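PDB 3OOP: Lin2960 protein from Listeria innocua, which is of unknown function but probably binds DNA as a MarR-type transcriptional regulator. Local coordinates for residues Lys78-Arg83 with Thr98-Lys103. Residues are numbered along the deposited sequence; the frame is centred on the assembly and turned at random.
Sequences KELIVR and TDKGRK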
loop_
_atom_site.group_PDB
_atom_site.type_symbol
_atom_site.label_atom_id
_atom_site.label_comp_id
_atom_site.label_asym_id
_atom_site.label_seq_id
_atom_site.Cartn_x
_atom_site.Cartn_y
_atom_site.Cartn_z
ATOM N N LYS A 78 20.904 29.183 5.337
ATOM C CA LYS A 78 19.752 29.824 5.984
ATOM C C LYS A 78 19.972 30.044 7.485
ATOM O O LYS A 78 19.104 30.609 8.158
ATOM C CB LYS A 78 18.457 29.034 5.749
ATOM C CG LYS A 78 17.987 29.004 4.287
ATOM C CD LYS A 78 16.623 28.347 4.120
ATOM C CE LYS A 78 16.046 28.637 2.733
ATOM N NZ LYS A 78 14.627 28.171 2.565
ATOM N N GLU A 79 21.120 29.590 7.990
ATOM C CA GLU A 79 21.514 29.722 9.400
ATOM C C GLU A 79 20.535 29.041 10.353
ATOM O O GLU A 79 20.295 29.526 11.460
ATOM C CB GLU A 79 21.702 31.193 9.783
ATOM C CG GLU A 79 22.394 32.021 8.701
ATOM C CD GLU A 79 22.698 33.432 9.149
ATOM O OE1 GLU A 79 21.907 34.341 8.835
ATOM O OE2 GLU A 79 23.727 33.628 9.821
ATOM N N LEU A 80 19.987 27.908 9.915
ATOM C CA LEU A 80 19.007 27.157 10.709
ATOM C C LEU A 80 19.681 26.008 11.450
ATOM O O LEU A 80 19.165 25.508 12.449
ATOM C CB LEU A 80 17.865 26.636 9.816
ATOM C CG LEU A 80 17.076 27.742 9.090
ATOM C CD1 LEU A 80 16.072 27.174 8.070
ATOM C CD2 LEU A 80 16.393 28.664 10.092
ATOM N N ILE A 81 20.838 25.593 10.958
ATOM C CA ILE A 81 21.579 24.503 11.590
ATOM C C ILE A 81 23.059 24.865 11.672
ATOM O O ILE A 81 23.519 25.812 11.021
ATOM C CB ILE A 81 21.391 23.145 10.846
ATOM C CG1 ILE A 81 21.984 23.208 9.427
ATOM C CG2 ILE A 81 19.897 22.731 10.844
ATOM C CD1 ILE A 81 22.032 21.841 8.698
ATOM N N VAL A 82 23.791 24.110 12.479
ATOM C CA VAL A 82 25.226 24.282 12.595
ATOM C C VAL A 82 25.871 22.908 12.428
ATOM O O VAL A 82 25.294 21.889 12.833
ATOM C CB VAL A 82 25.596 25.003 13.928
ATOM C CG1 VAL A 82 25.293 24.132 15.141
ATOM C CG2 VAL A 82 27.042 25.470 13.927
ATOM N N ARG A 83 27.035 22.880 11.785
ATOM C CA ARG A 83 27.770 21.642 11.556
ATOM C C ARG A 83 29.094 21.728 12.309
ATOM O O ARG A 83 29.918 22.590 12.013
ATOM C CB ARG A 83 27.996 21.424 10.052
ATOM C CG ARG A 83 28.723 20.121 9.696
ATOM C CD ARG A 83 28.451 19.683 8.250
ATOM N NE ARG A 83 28.870 20.690 7.270
ATOM C CZ ARG A 83 28.515 20.689 5.985
ATOM N NH1 ARG A 83 27.720 19.740 5.502
ATOM N NH2 ARG A 83 28.951 21.649 5.177
ATOM N N THR A 98 20.419 25.833 15.230
ATOM C CA THR A 98 20.689 27.149 15.798
ATOM C C THR A 98 19.440 27.624 16.549
ATOM O O THR A 98 18.367 27.016 16.437
ATOM C CB THR A 98 20.997 28.181 14.699
ATOM O OG1 THR A 98 19.860 28.294 13.831
ATOM C CG2 THR A 98 22.221 27.774 13.878
ATOM N N ASP A 99 19.566 28.720 17.296
ATOM C CA ASP A 99 18.388 29.352 17.895
ATOM C C ASP A 99 17.296 29.651 16.857
ATOM O O ASP A 99 16.098 29.431 17.117
ATOM C CB ASP A 99 18.758 30.641 18.631
ATOM C CG ASP A 99 19.462 30.388 19.962
ATOM O OD1 ASP A 99 19.539 29.222 20.427
ATOM O OD2 ASP A 99 19.950 31.383 20.544
ATOM N N LYS A 100 17.706 30.153 15.695
ATOM C CA LYS A 100 16.767 30.436 14.610
ATOM C C LYS A 100 16.123 29.148 14.098
ATOM O O LYS A 100 14.914 29.106 13.870
ATOM C CB LYS A 100 17.444 31.183 13.464
ATOM C CG LYS A 100 16.456 31.690 12.427
ATOM C CD LYS A 100 17.163 32.322 11.233
ATOM C CE LYS A 100 16.152 32.967 10.280
ATOM N NZ LYS A 100 16.836 33.615 9.115
ATOM N N GLY A 101 16.923 28.099 13.941
ATOM C CA GLY A 101 16.398 26.790 13.562
ATOM C C GLY A 101 15.390 26.253 14.570
ATOM O O GLY A 101 14.356 25.722 14.182
ATOM N N ARG A 102 15.685 26.399 15.855
ATOM C CA ARG A 102 14.775 25.937 16.900
ATOM C C ARG A 102 13.458 26.719 16.838
ATOM O O ARG A 102 12.382 26.130 16.934
ATOM C CB ARG A 102 15.437 26.058 18.279
ATOM C CG ARG A 102 14.782 25.228 19.364
ATOM C CD ARG A 102 15.625 25.201 20.645
ATOM N NE ARG A 102 17.037 24.918 20.384
ATOM C CZ ARG A 102 17.531 23.714 20.090
ATOM N NH1 ARG A 102 16.735 22.653 20.017
ATOM N NH2 ARG A 102 18.832 23.568 19.864
ATOM N N LYS A 103 13.554 28.036 16.651
ATOM C CA LYS A 103 12.380 28.905 16.529
ATOM C C LYS A 103 11.510 28.475 15.337
ATOM O O LYS A 103 10.302 28.271 15.473
ATOM C CB LYS A 103 12.817 30.371 16.383
ATOM C CG LYS A 103 11.674 31.367 16.152
ATOM C CD LYS A 103 12.168 32.807 15.956
ATOM C CE LYS A 103 12.644 33.040 14.531
ATOM N NZ LYS A 103 12.538 34.474 14.136
#
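Leu-80 and Gly-101 bring their backbones together, CA to CA 3.9 Å, where the turn entering strand 81-84 meets the first turn of helix 99-119. Thr-98 N donates to Leu-80 O (3.1 Å), nearly straight at hydrogen but reaching the oxygen from above the carbonyl plane. That oxygen also takes a CA-H...O contact from Gly-101, CA to O 3.2 Å; the absence of a side chain lets the backbones come this close. Thr-98 is the N-cap, and its hydroxyl works in both directions: OG1 donates to Glu-79 O at 2.7 Å and accepts from Gly-101 N at 2.9 Å. With chi1 at 61°, OG1 sits between its own backbone N and carbonyl carbon, turned to the helix start, while CG2 touches the carbonyl oxygens of Glu-79 and Ile-81. Because Glu-79, with positive phi, closes helix 65-77 in a Schellman motif, the two bonds of the Thr-98 hydroxyl link that helix end to the start of helix 99-119. The extended Lys-100 chain runs alongside the turn toward Lys-78 O, CG and CD lying against Leu-80 CD2, CG at 3.8 Å. In this winged helix-turn-helix fold, the contact ties the end of the probable recognition helix, 65-77, and the first wing strand to helix 99-119. Leu-80 also touches Val-35, Ile-81 packs against helices 37-49 and 65-77, and Val-82 pairs with Ser-96 of strand 94-97.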